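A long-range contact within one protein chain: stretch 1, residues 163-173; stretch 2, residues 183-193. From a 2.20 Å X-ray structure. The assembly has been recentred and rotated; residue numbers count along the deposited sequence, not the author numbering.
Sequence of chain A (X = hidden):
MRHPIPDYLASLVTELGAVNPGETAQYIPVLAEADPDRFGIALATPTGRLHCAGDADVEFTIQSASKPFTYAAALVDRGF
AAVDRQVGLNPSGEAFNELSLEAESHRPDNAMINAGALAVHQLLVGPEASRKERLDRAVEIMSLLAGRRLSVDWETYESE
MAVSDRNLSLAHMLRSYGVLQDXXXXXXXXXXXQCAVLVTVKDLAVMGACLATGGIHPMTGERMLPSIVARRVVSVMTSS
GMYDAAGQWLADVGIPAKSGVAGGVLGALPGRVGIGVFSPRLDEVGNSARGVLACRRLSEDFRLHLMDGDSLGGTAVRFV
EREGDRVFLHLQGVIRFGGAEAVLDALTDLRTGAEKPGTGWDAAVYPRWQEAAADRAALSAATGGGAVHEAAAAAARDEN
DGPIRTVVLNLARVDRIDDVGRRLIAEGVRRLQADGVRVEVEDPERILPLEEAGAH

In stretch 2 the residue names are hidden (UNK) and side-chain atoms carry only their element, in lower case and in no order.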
# COMPACT_ATOMS: atom_id res chain seq x y z
N VAL A 163 -21.52 24.64 -22.11
CA VAL A 163 -22.41 23.63 -21.56
C VAL A 163 -21.97 23.22 -20.16
O VAL A 163 -21.74 22.04 -19.89
CB VAL A 163 -22.44 22.37 -22.47
CG1 VAL A 163 -23.13 22.69 -23.79
CG2 VAL A 163 -21.02 21.88 -22.75
N SER A 164 -21.88 24.20 -19.26
CA SER A 164 -21.46 23.92 -17.89
C SER A 164 -22.54 24.12 -16.83
O SER A 164 -22.24 24.35 -15.66
CB SER A 164 -20.25 24.80 -17.54
OG SER A 164 -19.14 24.51 -18.38
N ASP A 165 -23.81 24.01 -17.23
CA ASP A 165 -24.89 24.19 -16.27
C ASP A 165 -24.77 23.29 -15.04
O ASP A 165 -25.00 23.76 -13.92
CB ASP A 165 -26.25 23.98 -16.95
CG ASP A 165 -26.75 25.24 -17.63
OD1 ASP A 165 -26.77 26.30 -16.97
OD2 ASP A 165 -27.14 25.17 -18.81
N ARG A 166 -24.42 22.02 -15.22
CA ARG A 166 -24.31 21.13 -14.07
C ARG A 166 -23.24 21.61 -13.09
O ARG A 166 -23.49 21.67 -11.89
CB ARG A 166 -24.03 19.68 -14.49
CG ARG A 166 -23.87 18.74 -13.29
CD ARG A 166 -23.98 17.26 -13.64
NE ARG A 166 -23.86 16.43 -12.44
CZ ARG A 166 -22.73 16.22 -11.77
NH1 ARG A 166 -21.59 16.77 -12.17
NH2 ARG A 166 -22.74 15.47 -10.67
N ASN A 167 -22.05 21.94 -13.59
CA ASN A 167 -21.00 22.41 -12.69
C ASN A 167 -21.35 23.76 -12.06
O ASN A 167 -20.96 24.04 -10.92
CB ASN A 167 -19.65 22.49 -13.41
CG ASN A 167 -18.99 21.13 -13.53
OD1 ASN A 167 -19.07 20.30 -12.62
ND2 ASN A 167 -18.32 20.89 -14.65
N LEU A 168 -22.07 24.59 -12.81
CA LEU A 168 -22.50 25.89 -12.31
C LEU A 168 -23.51 25.63 -11.18
O LEU A 168 -23.57 26.35 -10.19
CB LEU A 168 -23.15 26.71 -13.43
CG LEU A 168 -22.19 27.34 -14.44
CD1 LEU A 168 -22.94 27.77 -15.72
CD2 LEU A 168 -21.50 28.52 -13.79
N SER A 169 -24.31 24.58 -11.35
CA SER A 169 -25.28 24.21 -10.33
C SER A 169 -24.55 23.83 -9.05
O SER A 169 -24.90 24.29 -7.96
CB SER A 169 -26.11 23.02 -10.80
OG SER A 169 -26.87 22.50 -9.72
N LEU A 170 -23.53 22.98 -9.18
CA LEU A 170 -22.75 22.56 -8.02
C LEU A 170 -22.10 23.78 -7.37
O LEU A 170 -22.15 23.95 -6.15
CB LEU A 170 -21.69 21.55 -8.44
CG LEU A 170 -22.20 20.24 -9.08
CD1 LEU A 170 -21.01 19.36 -9.46
CD2 LEU A 170 -23.12 19.51 -8.09
N ALA A 171 -21.51 24.64 -8.19
CA ALA A 171 -20.86 25.84 -7.68
C ALA A 171 -21.84 26.72 -6.89
O ALA A 171 -21.51 27.20 -5.80
CB ALA A 171 -20.25 26.64 -8.83
N HIS A 172 -23.03 26.93 -7.43
CA HIS A 172 -24.03 27.74 -6.73
C HIS A 172 -24.43 27.11 -5.40
O HIS A 172 -24.54 27.80 -4.39
CB HIS A 172 -25.28 27.94 -7.59
CG HIS A 172 -25.17 29.08 -8.56
ND1 HIS A 172 -25.10 30.40 -8.15
CD2 HIS A 172 -25.14 29.11 -9.91
CE1 HIS A 172 -25.02 31.18 -9.21
NE2 HIS A 172 -25.04 30.43 -10.29
N MET A 173 -24.63 25.80 -5.40
CA MET A 173 -25.00 25.12 -4.17
C MET A 173 -23.88 25.25 -3.14
O MET A 173 -24.13 25.48 -1.96
CB MET A 173 -25.28 23.64 -4.43
CG MET A 173 -25.92 22.91 -3.25
SD MET A 173 -27.59 23.51 -2.85
CE MET A 173 -28.56 22.58 -4.03
N UNK A 183 -17.80 34.05 -7.17
CA UNK A 183 -18.95 33.65 -7.98
C UNK A 183 -18.83 32.25 -8.55
O UNK A 183 -17.73 31.73 -8.76
o UNK A 183 -18.15 34.53 -10.09
c UNK A 183 -19.18 34.64 -9.12
N UNK A 184 -19.99 31.64 -8.80
CA UNK A 184 -20.06 30.30 -9.36
C UNK A 184 -19.37 30.30 -10.72
O UNK A 184 -18.62 29.38 -11.06
c UNK A 184 -21.52 29.88 -9.51
N UNK A 185 -19.61 31.36 -11.48
CA UNK A 185 -19.02 31.51 -12.81
C UNK A 185 -17.49 31.54 -12.78
O UNK A 185 -16.84 30.93 -13.64
c UNK A 185 -19.02 33.05 -14.85
c UNK A 185 -19.50 32.04 -15.87
o UNK A 185 -19.03 32.10 -17.03
c UNK A 185 -19.56 32.79 -13.46
o UNK A 185 -20.35 31.20 -15.52
N UNK A 186 -16.92 32.24 -11.81
CA UNK A 186 -15.47 32.36 -11.68
C UNK A 186 -14.79 31.04 -11.28
O UNK A 186 -13.71 30.72 -11.76
o UNK A 186 -12.34 34.46 -8.62
c UNK A 186 -13.62 33.69 -10.49
c UNK A 186 -15.11 33.44 -10.65
o UNK A 186 -14.02 35.71 -9.29
c UNK A 186 -13.31 34.69 -9.38
N UNK A 187 -15.43 30.30 -10.39
CA UNK A 187 -14.86 29.04 -9.95
C UNK A 187 -15.01 27.96 -11.02
O UNK A 187 -14.11 27.16 -11.23
c UNK A 187 -15.21 29.61 -7.53
c UNK A 187 -13.71 29.87 -7.33
c UNK A 187 -14.97 27.22 -8.22
c UNK A 187 -15.51 28.58 -8.63
N UNK A 188 -16.14 27.96 -11.71
CA UNK A 188 -16.34 26.98 -12.77
C UNK A 188 -15.38 27.24 -13.92
O UNK A 188 -14.83 26.30 -14.49
c UNK A 188 -18.73 26.41 -12.24
c UNK A 188 -17.91 26.24 -14.60
c UNK A 188 -17.80 27.01 -13.29
N UNK A 189 -15.16 28.51 -14.24
CA UNK A 189 -14.25 28.86 -15.34
C UNK A 189 -12.83 28.37 -15.05
O UNK A 189 -12.16 27.85 -15.93
c UNK A 189 -14.25 30.38 -15.56
N UNK A 190 -12.39 28.53 -13.80
CA UNK A 190 -11.06 28.09 -13.44
C UNK A 190 -10.94 26.57 -13.48
O UNK A 190 -9.93 26.03 -13.93
N UNK A 191 -11.97 25.89 -13.01
CA UNK A 191 -11.97 24.43 -13.01
C UNK A 191 -12.01 23.89 -14.44
O UNK A 191 -11.34 22.91 -14.77
o UNK A 191 -14.06 18.36 -12.98
c UNK A 191 -13.17 23.91 -12.22
c UNK A 191 -12.77 20.13 -12.02
c UNK A 191 -12.56 21.49 -11.84
c UNK A 191 -13.43 22.43 -12.38
c UNK A 191 -13.86 19.70 -12.76
c UNK A 191 -14.52 21.97 -13.11
c UNK A 191 -14.74 20.61 -13.30
N UNK A 192 -12.80 24.53 -15.30
CA UNK A 192 -12.88 24.08 -16.68
C UNK A 192 -11.54 24.28 -17.39
O UNK A 192 -11.10 23.43 -18.16
c UNK A 192 -13.94 24.45 -18.94
c UNK A 192 -13.98 24.83 -17.46
c UNK A 192 -15.36 24.48 -16.88
N UNK A 193 -10.88 25.40 -17.11
CA UNK A 193 -9.59 25.71 -17.71
C UNK A 193 -8.56 24.69 -17.23
O UNK A 193 -7.71 24.23 -17.98
c UNK A 193 -9.16 27.10 -17.33
O HOH W 1 -16.44 18.04 -15.38

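Position 183 carries one carbon and then one oxygen and touches nothing on stretch 1. The oxygen accepts a hydrogen bond from the backbone N of position 186, 3.1 Å away, just before the helix begins. This is S183, an N-cap whose short hydroxyl side chain satisfies a free amide of the first turn.

Position 184 has a single carbon pointing toward stretch 1, 3.5 Å from A171 CB and 3.6 Å from the centroid of the H172 ring, almost on the ring normal, a CH-pi contact. It is A184; a lone methyl lets the backbones come close, the CA atoms of A171 and A184 being 4.8 Å apart.

Position 185 has three carbons, the third bearing two oxygens, one of which lies 3.4 Å from L168 CD2. This is E185. Its CA-to-CB bond points sideways, but the chain bends at chi2 (p) to bring OE2 to L168, at an exposed margin where a carboxylate can remain in solvent.

Position 186 shows the same composition, points away from stretch 1 and is E186; an acidic chain suits this partly exposed side near the helix start, where the helix dipole favours negative charge.

Position 187 has four carbons forked at the first, one arm two carbons long: I187. It sets out toward stretch 1, but its end leads away, so its buried bulk packs elsewhere.

Position 188 has one carbon carrying two more. One branch lies 3.7 Å from A171 CB and 3.8 Å from L168 CD2, the other 4.0 Å from S164 CB. This is V188, CG2 and CG1 respectively, a compact branched chain fitting a buried site.

Position 189, one carbon pointing away, is A189, and position 190, without side-chain atoms, is G190; neither makes demands on this contact.

Position 191 has one carbon and a six-carbon ring bearing an oxygen; a ring carbon lies 3.8 Å from N167 ND2, which sits at the ring edge. This is Y191. Its long flat side chain reaches N167 with CE2, and water 1 joins the pair weakly, 3.5 Å from N167 ND2 and 3.4 Å from Y191 OH.

Position 192, one carbon carrying two, places one branch 4.1 Å from S164 OG: V192, filling a buried place with CG2. Position 193, a single carbon out of reach, is A193, small and undemanding.

The helices cross at 128°, their axes 8.8 Å apart at closest approach. No direct hydrogen bond joins them; small and branched apolar side chains hold the contact, A184 and V188 packing against L168, A171 and their neighbours.

Stretch 2 183-193: SAEEIVAGYVA
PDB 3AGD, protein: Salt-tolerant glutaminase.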